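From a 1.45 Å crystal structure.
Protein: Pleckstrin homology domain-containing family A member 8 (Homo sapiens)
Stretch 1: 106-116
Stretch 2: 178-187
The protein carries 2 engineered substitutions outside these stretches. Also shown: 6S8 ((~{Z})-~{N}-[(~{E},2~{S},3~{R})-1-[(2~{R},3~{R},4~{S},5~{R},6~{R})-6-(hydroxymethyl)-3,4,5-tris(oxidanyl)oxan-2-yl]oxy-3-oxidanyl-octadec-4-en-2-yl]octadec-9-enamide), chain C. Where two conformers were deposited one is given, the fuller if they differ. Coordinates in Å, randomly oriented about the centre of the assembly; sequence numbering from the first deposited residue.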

ATOM      1  N   PHE A 106       4.316  -2.513  -4.732  1.00 16.77           N
ATOM      2  CA  PHE A 106       3.730  -3.752  -5.224  1.00 17.44           C
ATOM      3  C   PHE A 106       2.240  -3.582  -5.601  1.00 16.73           C
ATOM      4  O   PHE A 106       1.814  -3.909  -6.737  1.00 18.32           O
ATOM      5  CB  PHE A 106       3.952  -4.905  -4.260  1.00 18.24           C
ATOM      6  CG  PHE A 106       3.187  -6.159  -4.606  1.00 17.94           C
ATOM      7  CD1 PHE A 106       3.468  -6.891  -5.737  1.00 19.67           C
ATOM      8  CD2 PHE A 106       2.154  -6.568  -3.830  1.00 28.88           C
ATOM      9  CE1 PHE A 106       2.751  -8.064  -6.048  1.00 22.36           C
ATOM     10  CE2 PHE A 106       1.456  -7.713  -4.126  1.00 33.07           C
ATOM     11  CZ  PHE A 106       1.733  -8.456  -5.245  1.00 28.95           C
ATOM     12  N   LEU A 107       1.454  -3.005  -4.678  1.00 15.77           N
ATOM     13  CA  LEU A 107       0.051  -2.754  -4.937  1.00 19.76           C
ATOM     14  C   LEU A 107      -0.142  -1.883  -6.211  1.00 17.68           C
ATOM     15  O   LEU A 107      -0.993  -2.164  -7.049  1.00 18.68           O
ATOM     16  CB  LEU A 107      -0.554  -2.035  -3.686  1.00 17.90           C
ATOM     17  CG  LEU A 107      -2.003  -1.586  -3.877  1.00 16.95           C
ATOM     18  CD1 LEU A 107      -2.966  -2.787  -4.100  1.00 19.54           C
ATOM     19  CD2 LEU A 107      -2.367  -0.751  -2.659  1.00 19.05           C
ATOM     20  N   LYS A 108       0.654  -0.823  -6.319  1.00 15.84           N
ATOM     21  CA  LYS A 108       0.591   0.093  -7.459  1.00 16.35           C
ATOM     22  C   LYS A 108       0.861  -0.705  -8.764  1.00 17.32           C
ATOM     23  O   LYS A 108       0.154  -0.558  -9.759  1.00 18.94           O
ATOM     24  CB  LYS A 108       1.525   1.273  -7.307  1.00 16.66           C
ATOM     25  CG  LYS A 108       1.293   2.417  -8.231  1.00 22.05           C
ATOM     26  CD  LYS A 108       2.141   3.613  -8.012  1.00 26.11           C
ATOM     27  CE  LYS A 108       3.532   3.389  -8.496  1.00 28.81           C
ATOM     28  NZ  LYS A 108       3.601   3.554  -9.996  1.00 36.20           N
ATOM     29  N   GLY A 109       1.908  -1.566  -8.730  1.00 17.91           N
ATOM     30  CA  GLY A 109       2.278  -2.348  -9.909  1.00 21.41           C
ATOM     31  C   GLY A 109       1.150  -3.283 -10.316  1.00 18.04           C
ATOM     32  O   GLY A 109       0.835  -3.421 -11.488  1.00 20.80           O
ATOM     33  N   PHE A 110       0.583  -3.989  -9.342  1.00 17.81           N
ATOM     34  CA  PHE A 110      -0.473  -4.933  -9.587  1.00 16.37           C
ATOM     35  C   PHE A 110      -1.725  -4.212 -10.150  1.00 17.59           C
ATOM     36  O   PHE A 110      -2.287  -4.630 -11.145  1.00 19.77           O
ATOM     37  CB  PHE A 110      -0.841  -5.587  -8.253  1.00 18.08           C
ATOM     38  CG  PHE A 110      -2.155  -6.347  -8.295  1.00 17.20           C
ATOM     39  CD1 PHE A 110      -2.411  -7.435  -9.193  1.00 19.95           C
ATOM     40  CD2 PHE A 110      -3.185  -5.991  -7.442  1.00 20.14           C
ATOM     41  CE1 PHE A 110      -3.639  -8.066  -9.207  1.00 22.64           C
ATOM     42  CE2 PHE A 110      -4.396  -6.629  -7.446  1.00 23.33           C
ATOM     43  CZ  PHE A 110      -4.643  -7.680  -8.311  1.00 22.52           C
ATOM     44  N   LEU A 111      -2.109  -3.097  -9.548  1.00 18.65           N
ATOM     45  CA  LEU A 111      -3.308  -2.398  -9.992  1.00 20.13           C
ATOM     46  C   LEU A 111      -3.116  -1.726 -11.345  1.00 18.67           C
ATOM     47  O   LEU A 111      -4.065  -1.616 -12.118  1.00 21.10           O
ATOM     48  CB  LEU A 111      -3.774  -1.386  -8.956  1.00 16.01           C
ATOM     49  CG  LEU A 111      -4.318  -1.940  -7.653  1.00 18.97           C
ATOM     50  CD1 LEU A 111      -4.610  -0.769  -6.684  1.00 19.42           C
ATOM     51  CD2 LEU A 111      -5.591  -2.766  -7.873  1.00 23.02           C
ATOM     52  N   THR A 112      -1.875  -1.324 -11.647  1.00 20.37           N
ATOM     53  CA  THR A 112      -1.553  -0.811 -13.002  1.00 20.28           C
ATOM     54  C   THR A 112      -1.746  -1.880 -14.057  1.00 22.20           C
ATOM     55  O   THR A 112      -2.321  -1.597 -15.085  1.00 22.37           O
ATOM     56  CB  THR A 112      -0.122  -0.193 -13.068  1.00 19.74           C
ATOM     57  OG1 THR A 112      -0.011   0.859 -12.091  1.00 22.50           O
ATOM     58  CG2 THR A 112       0.276   0.274 -14.472  1.00 25.60           C
ATOM     59  N   GLU A 113      -1.294  -3.115 -13.810  1.00 22.60           N
ATOM     60  CA  GLU A 113      -1.541  -4.220 -14.747  1.00 23.90           C
ATOM     61  C   GLU A 113      -3.038  -4.386 -14.989  1.00 23.44           C
ATOM     62  O   GLU A 113      -3.482  -4.530 -16.127  1.00 26.37           O
ATOM     63  CB  GLU A 113      -0.981  -5.540 -14.208  1.00 25.64           C
ATOM     64  CG  GLU A 113       0.502  -5.663 -14.258  1.00 29.72           C
ATOM     65  CD  GLU A 113       1.031  -6.457 -15.450  1.00 41.78           C
ATOM     66  OE1 GLU A 113       0.307  -7.274 -16.105  1.00 44.13           O
ATOM     67  OE2 GLU A 113       2.193  -6.224 -15.745  1.00 49.32           O
ATOM     68  N   VAL A 114      -3.799  -4.461 -13.900  1.00 23.83           N
ATOM     69  CA  VAL A 114      -5.280  -4.540 -13.996  1.00 24.39           C
ATOM     70  C   VAL A 114      -5.911  -3.388 -14.768  1.00 28.83           C
ATOM     71  O   VAL A 114      -6.749  -3.619 -15.639  1.00 30.75           O
ATOM     72  CB  VAL A 114      -5.972  -4.694 -12.616  1.00 24.39           C
ATOM     73  CG1 VAL A 114      -7.495  -4.730 -12.840  1.00 31.65           C
ATOM     74  CG2 VAL A 114      -5.462  -5.992 -11.927  1.00 27.96           C
ATOM     75  N   LYS A 115      -5.496  -2.172 -14.476  1.00 24.35           N
ATOM     76  CA  LYS A 115      -6.013  -0.986 -15.156  1.00 26.79           C
ATOM     77  C   LYS A 115      -5.730  -1.015 -16.658  1.00 27.17           C
ATOM     78  O   LYS A 115      -6.524  -0.504 -17.435  1.00 33.05           O
ATOM     79  CB  LYS A 115      -5.411   0.278 -14.574  1.00 24.99           C
ATOM     80  CG  LYS A 115      -5.944   1.565 -15.181  1.00 32.59           C
ATOM     81  CD  LYS A 115      -5.221   2.801 -14.780  1.00 34.80           C
ATOM     82  CE  LYS A 115      -5.554   4.001 -15.679  1.00 51.16           C
ATOM     83  NZ  LYS A 115      -6.827   3.923 -16.451  1.00 55.44           N
ATOM     84  N   ASN A 116      -4.581  -1.569 -17.045  1.00 28.93           N
ATOM     85  CA  ASN A 116      -4.136  -1.608 -18.427  1.00 31.05           C
ATOM     86  C   ASN A 116      -4.706  -2.856 -19.160  1.00 29.53           C
ATOM     87  O   ASN A 116      -4.375  -3.162 -20.295  1.00 31.74           O
ATOM     88  CB  ASN A 116      -2.578  -1.581 -18.514  1.00 32.25           C
ATOM     89  CG  ASN A 116      -1.950  -0.263 -18.088  1.00 36.53           C
ATOM     90  OD1 ASN A 116      -2.596   0.815 -18.041  1.00 47.00           O
ATOM     91  ND2 ASN A 116      -0.635  -0.344 -17.752  1.00 52.23           N
ATOM     92  N   MET A 178     -14.054   2.041 -12.557  1.00 25.94           N
ATOM     93  CA  MET A 178     -12.734   1.496 -12.189  1.00 31.08           C
ATOM     94  C   MET A 178     -11.597   2.264 -12.871  1.00 25.17           C
ATOM     95  O   MET A 178     -10.606   2.612 -12.228  1.00 23.86           O
ATOM     96  CB  MET A 178     -12.630   0.055 -12.633  1.00 40.69           C
ATOM     97  CG  MET A 178     -13.333  -0.865 -11.704  1.00 46.37           C
ATOM     98  SD  MET A 178     -12.213  -1.313 -10.392  1.00 48.50           S
ATOM     99  CE  MET A 178     -11.298  -2.498 -11.349  1.00 37.82           C
ATOM    100  N   GLN A 179     -11.739   2.497 -14.175  1.00 27.14           N
ATOM    101  CA  GLN A 179     -10.762   3.292 -14.939  1.00 26.15           C
ATOM    102  C   GLN A 179     -10.652   4.694 -14.377  1.00 22.55           C
ATOM    103  O   GLN A 179      -9.516   5.170 -14.191  1.00 23.80           O
ATOM    104  CB  GLN A 179     -11.071   3.369 -16.454  1.00 26.86           C
ATOM    105  CG  GLN A 179     -10.925   2.025 -17.132  1.00 29.97           C
ATOM    106  CD  GLN A 179      -9.473   1.597 -17.259  1.00 30.69           C
ATOM    107  OE1 GLN A 179      -8.597   2.412 -17.539  1.00 32.83           O
ATOM    108  NE2 GLN A 179      -9.205   0.323 -16.970  1.00 32.01           N
ATOM    109  N   ARG A 180     -11.796   5.357 -14.142  1.00 22.58           N
ATOM    110  CA  ARG A 180     -11.829   6.714 -13.562  1.00 23.83           C
ATOM    111  C   ARG A 180     -11.129   6.726 -12.262  1.00 19.26           C
ATOM    112  O   ARG A 180     -10.230   7.567 -12.039  1.00 20.74           O
ATOM    113  CB  ARG A 180     -13.293   7.175 -13.391  1.00 22.08           C
ATOM    114  CG  ARG A 180     -13.560   8.483 -12.651  1.00 27.29           C
ATOM    115  CD  ARG A 180     -14.957   8.664 -12.120  1.00 27.93           C
ATOM    116  NE  ARG A 180     -15.253   7.644 -11.103  1.00 33.00           N
ATOM    117  CZ  ARG A 180     -16.316   6.853 -11.045  1.00 38.53           C
ATOM    118  NH1 ARG A 180     -17.274   6.926 -11.974  1.00 44.56           N
ATOM    119  NH2 ARG A 180     -16.388   5.966 -10.049  1.00 38.46           N
ATOM    120  N   ASP A 181     -11.475   5.801 -11.374  1.00 19.36           N
ATOM    121  CA  ASP A 181     -10.958   5.858 -10.023  1.00 19.64           C
ATOM    122  C   ASP A 181      -9.488   5.483  -9.939  1.00 19.27           C
ATOM    123  O   ASP A 181      -8.718   6.112  -9.171  1.00 18.83           O
ATOM    124  CB  ASP A 181     -11.804   4.970  -9.115  1.00 23.12           C
ATOM    125  CG  ASP A 181     -13.187   5.523  -8.876  1.00 23.17           C
ATOM    126  OD1 ASP A 181     -13.431   6.720  -9.220  1.00 25.93           O
ATOM    127  OD2 ASP A 181     -14.034   4.755  -8.333  1.00 24.51           O
ATOM    128  N   LEU A 182      -9.080   4.428 -10.664  1.00 19.61           N
ATOM    129  CA  LEU A 182      -7.654   4.049 -10.706  1.00 18.59           C
ATOM    130  C   LEU A 182      -6.786   5.074 -11.373  1.00 19.18           C
ATOM    131  O   LEU A 182      -5.605   5.254 -10.986  1.00 18.13           O
ATOM    132  CB  LEU A 182      -7.453   2.675 -11.354  1.00 18.21           C
ATOM    133  CG  LEU A 182      -7.876   1.470 -10.504  1.00 20.01           C
ATOM    134  CD1 LEU A 182      -7.813   0.180 -11.318  1.00 25.35           C
ATOM    135  CD2 LEU A 182      -7.135   1.460  -9.162  1.00 20.41           C
ATOM    136  N   SER A 183      -7.343   5.809 -12.337  1.00 19.08           N
ATOM    137  CA  SER A 183      -6.588   6.894 -13.005  1.00 19.34           C
ATOM    138  C   SER A 183      -6.271   8.075 -12.108  1.00 18.19           C
ATOM    139  O   SER A 183      -5.385   8.877 -12.430  1.00 20.72           O
ATOM    140  CB  SER A 183      -7.352   7.365 -14.237  0.60 18.58           C
ATOM    141  OG  SER A 183      -7.338   6.401 -15.221  0.60 23.54           O
ATOM    142  N   LEU A 184      -6.960   8.176 -10.957  1.00 17.00           N
ATOM    143  CA  LEU A 184      -6.598   9.124  -9.900  1.00 17.34           C
ATOM    144  C   LEU A 184      -5.760   8.437  -8.783  1.00 17.49           C
ATOM    145  O   LEU A 184      -4.768   8.997  -8.339  1.00 16.37           O
ATOM    146  CB  LEU A 184      -7.898   9.670  -9.263  1.00 16.45           C
ATOM    147  CG  LEU A 184      -8.684  10.621 -10.131  1.00 19.62           C
ATOM    148  CD1 LEU A 184     -10.074  10.780  -9.512  1.00 23.87           C
ATOM    149  CD2 LEU A 184      -7.904  11.944 -10.245  1.00 20.37           C
ATOM    150  N   TYR A 185      -6.209   7.255  -8.368  1.00 16.78           N
ATOM    151  CA  TYR A 185      -5.593   6.521  -7.257  1.00 16.33           C
ATOM    152  C   TYR A 185      -4.106   6.245  -7.479  1.00 16.77           C
ATOM    153  O   TYR A 185      -3.246   6.518  -6.641  1.00 17.02           O
ATOM    154  CB  TYR A 185      -6.356   5.210  -7.046  1.00 17.12           C
ATOM    155  CG  TYR A 185      -6.025   4.379  -5.834  1.00 17.75           C
ATOM    156  CD1 TYR A 185      -6.660   4.589  -4.607  1.00 18.60           C
ATOM    157  CD2 TYR A 185      -5.134   3.338  -5.922  1.00 18.37           C
ATOM    158  CE1 TYR A 185      -6.420   3.738  -3.528  1.00 17.18           C
ATOM    159  CE2 TYR A 185      -4.910   2.495  -4.881  1.00 18.80           C
ATOM    160  CZ  TYR A 185      -5.518   2.711  -3.687  1.00 19.11           C
ATOM    161  OH  TYR A 185      -5.278   1.797  -2.677  1.00 21.55           O
ATOM    162  N   LEU A 186      -3.795   5.751  -8.666  1.00 16.18           N
ATOM    163  CA  LEU A 186      -2.430   5.337  -8.981  1.00 16.62           C
ATOM    164  C   LEU A 186      -1.419   6.484  -9.094  1.00 15.39           C
ATOM    165  O   LEU A 186      -0.401   6.434  -8.448  1.00 16.47           O
ATOM    166  CB  LEU A 186      -2.412   4.381 -10.143  1.00 16.12           C
ATOM    167  CG  LEU A 186      -3.223   3.093  -9.981  1.00 18.17           C
ATOM    168  CD1 LEU A 186      -3.286   2.371 -11.311  1.00 22.08           C
ATOM    169  CD2 LEU A 186      -2.701   2.168  -8.875  1.00 19.45           C
ATOM    170  N   PRO A 187      -1.705   7.554  -9.868  1.00 15.52           N
ATOM    171  CA  PRO A 187      -0.722   8.645  -9.913  1.00 16.06           C
ATOM    172  C   PRO A 187      -0.596   9.353  -8.594  1.00 15.75           C
ATOM    173  O   PRO A 187       0.489   9.876  -8.247  1.00 16.90           O
ATOM    174  CB  PRO A 187      -1.227   9.554 -10.985  1.00 16.72           C
ATOM    175  CG  PRO A 187      -2.602   9.218 -11.188  1.00 21.88           C
ATOM    176  CD  PRO A 187      -2.796   7.761 -10.842  1.00 18.91           C
TER
HETATM  177  C1  6S8 C 601       8.858  -8.213   5.949  1.00 21.28           C
HETATM  178  C2  6S8 C 601       7.945  -8.788   4.889  1.00 21.46           C
HETATM  179  N2  6S8 C 601       6.978  -7.769   4.503  1.00 20.64           N
HETATM  180  C3  6S8 C 601       7.207 -10.034   5.456  1.00 25.68           C
HETATM  181  O3  6S8 C 601       8.226 -10.962   5.885  1.00 30.41           O
HETATM  182  C4  6S8 C 601       6.341 -10.630   4.409  1.00 23.94           C
HETATM  183  C5  6S8 C 601       5.020 -10.725   4.583  1.00 29.02           C
HETATM  184  C6  6S8 C 601       4.040 -11.321   3.611  1.00 32.02           C
HETATM  185  C7  6S8 C 601       4.558 -11.774   2.269  1.00 37.44           C
HETATM  186  C8  6S8 C 601       3.512 -12.747   1.800  1.00 44.50           C
HETATM  187  C9  6S8 C 601       3.504 -12.703   0.316  1.00 45.28           C
HETATM  188  C10 6S8 C 601       2.739 -11.485  -0.130  1.00 38.89           C
HETATM  189  C11 6S8 C 601       1.474 -11.892  -0.910  1.00 40.96           C
HETATM  190  C12 6S8 C 601       1.099 -10.761  -1.852  1.00 45.28           C
HETATM  191  C13 6S8 C 601      -0.346 -10.291  -1.784  1.00 53.47           C
HETATM  192  C14 6S8 C 601      -1.364 -11.185  -2.474  1.00 40.01           C
HETATM  193  C15 6S8 C 601      -2.513 -10.366  -3.082  1.00 45.66           C
HETATM  194  C16 6S8 C 601      -3.936 -10.813  -2.798  1.00 44.08           C
HETATM  195  C17 6S8 C 601      -4.884 -11.086  -3.976  1.00 44.44           C
HETATM  196  C18 6S8 C 601      -5.279  -9.890  -4.830  1.00 40.06           C
HETATM  197  C1A 6S8 C 601       8.721  -6.693   7.809  1.00 21.49           C
HETATM  198  O1A 6S8 C 601       8.143  -7.768   7.101  1.00 23.08           O
HETATM  199  C2A 6S8 C 601       7.657  -5.969   8.586  1.00 21.92           C
HETATM  200  O2A 6S8 C 601       6.700  -5.436   7.650  1.00 20.65           O
HETATM  201  C3A 6S8 C 601       8.253  -4.918   9.521  1.00 21.93           C
HETATM  202  O3A 6S8 C 601       7.231  -4.383  10.331  1.00 24.16           O
HETATM  203  C4A 6S8 C 601       9.350  -5.549  10.357  1.00 25.23           C
HETATM  204  O4A 6S8 C 601       8.803  -6.377  11.380  1.00 32.55           O
HETATM  205  O5A 6S8 C 601      12.212  -7.805   9.437  1.00 44.65           O
HETATM  206  C5M 6S8 C 601      10.339  -6.274   9.465  1.00 25.43           C
HETATM  207  C6A 6S8 C 601      11.419  -6.940  10.276  1.00 32.81           C
HETATM  208  O6A 6S8 C 601       9.642  -7.269   8.709  1.00 24.30           O
HETATM  209  CAA 6S8 C 601       6.809  -7.370   3.252  1.00 21.73           C
HETATM  210  OAA 6S8 C 601       7.498  -7.727   2.300  1.00 26.78           O
HETATM  211  CAB 6S8 C 601       5.716  -6.359   3.079  1.00 26.44           C
HETATM  212  CAC 6S8 C 601       4.539  -7.358   2.874  1.00 29.31           C
HETATM  213  CAD 6S8 C 601       3.818  -7.007   1.646  1.00 44.47           C
HETATM  214  CAE 6S8 C 601       2.426  -6.643   2.079  1.00 36.54           C
HETATM  215  CAF 6S8 C 601       1.693  -6.277   0.797  1.00 30.30           C
HETATM  216  CAG 6S8 C 601       0.934  -4.949   0.967  1.00 42.56           C
HETATM  217  CAH 6S8 C 601      -0.422  -4.995   0.254  1.00 49.00           C
HETATM  218  CAI 6S8 C 601      -0.142  -5.034  -1.219  1.00 38.14           C
HETATM  219  CAJ 6S8 C 601      -0.841  -5.763  -2.093  1.00 43.39           C
HETATM  220  CAK 6S8 C 601      -2.023  -6.614  -1.752  1.00 54.93           C
HETATM  221  CAL 6S8 C 601      -2.706  -6.690  -3.123  1.00 57.10           C
HETATM  222  CAM 6S8 C 601      -4.182  -7.030  -3.073  1.00 65.89           C
HETATM  223  CAN 6S8 C 601      -4.927  -6.013  -2.261  1.00 50.60           C
HETATM  224  CAO 6S8 C 601      -6.353  -5.914  -2.753  1.00 40.09           C
HETATM  225  CAP 6S8 C 601      -6.538  -4.832  -3.780  1.00 45.18           C
HETATM  226  CAQ 6S8 C 601      -7.683  -3.935  -3.435  1.00 48.69           C
HETATM  227  CAR 6S8 C 601      -7.319  -2.575  -3.877  1.00 41.99           C

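What fills the middle of the contact? Two helices pack side by side with nearly antiparallel directions, at an angle of 152°, and their axes come within 10.5 Å. Leu-111 and Leu-186 both point their CA-to-CB bonds toward the opposing helix and meet where CB of Leu-111 lies 3.7 Å from CD2 of Leu-186. Leu-186 acts as a knob, its side chain lodged among Lys-108, Leu-111, Thr-112 and Lys-115, and the other helix covers 103 Å² of the residue. A branched aliphatic side chain suits the site: CD2 of Leu-186 reaches Leu-111, while CD1 of Leu-186 lies 3.7 Å from OG1 of Thr-112 and 4.0 Å from CD of Lys-115.

How does the apolar packing extend from there? CD1 of Leu-111 serves two neighbours, approaching CE2 of Tyr-185 at 3.7 Å and CD2 of Leu-182 at 4.2 Å. Leu-182 also points toward the other helix, and its CD1 lies 4.0 Å from CB of Lys-115. Tyr-185 starts out sideways, but with chi1 in t the end of the ring comes nearer, so that OH of Tyr-185 stands 3.9 Å from CD2 of Leu-107. These four residues are all buried, as their hydrocarbon and aromatic surfaces would favour. Leu-107 also touches the bound lipid: its CB is 3.9 Å from CAI of 6S8.

Why can lysine and threonine border so apolar a patch? Lys-108 has an aliphatic part to offer. Its CA-to-CB bond points sideways, and the chain passes Leu-186, with CG of Lys-108 4.1 Å from CD2 of that leucine and CD of Lys-108 3.8 Å from its backbone O; NZ of Lys-108 extends beyond the packing. Thr-112 instead sets OG1 itself against CD1 of Leu-186. It turns this hydroxyl back onto its own helix, where OG1 of Thr-112 donates a hydrogen bond to O of Lys-108 at 2.7 Å. The polar atom is thereby satisfied even though it lies against a leucine methyl.

What secures the polar edge? Lys-115 does most of this work, with 119 Å² covered by the other helix. Its side chain is a second knob, set among Gln-179, Leu-182, Ser-183 and Leu-186, and its methylenes are extended through three t angles before chi4 turns to 21°. That long reach carries NZ of Lys-115 to two acceptors: OE1 of Gln-179 at 2.6 Å and OG of Ser-183 at 2.8 Å. OG of Ser-183 in turn donates to O of Gln-179, 2.7 Å away, so the hydroxyl accepts from one helix and donates within its own. Gln-179 answers with its amide, NE2 of Gln-179 giving a nearly straight hydrogen bond of 2.8 Å to O of Lys-115. That carbonyl lies in the last turn of its helix, and the glutamine thus grips both the backbone and the ammonium group of one residue.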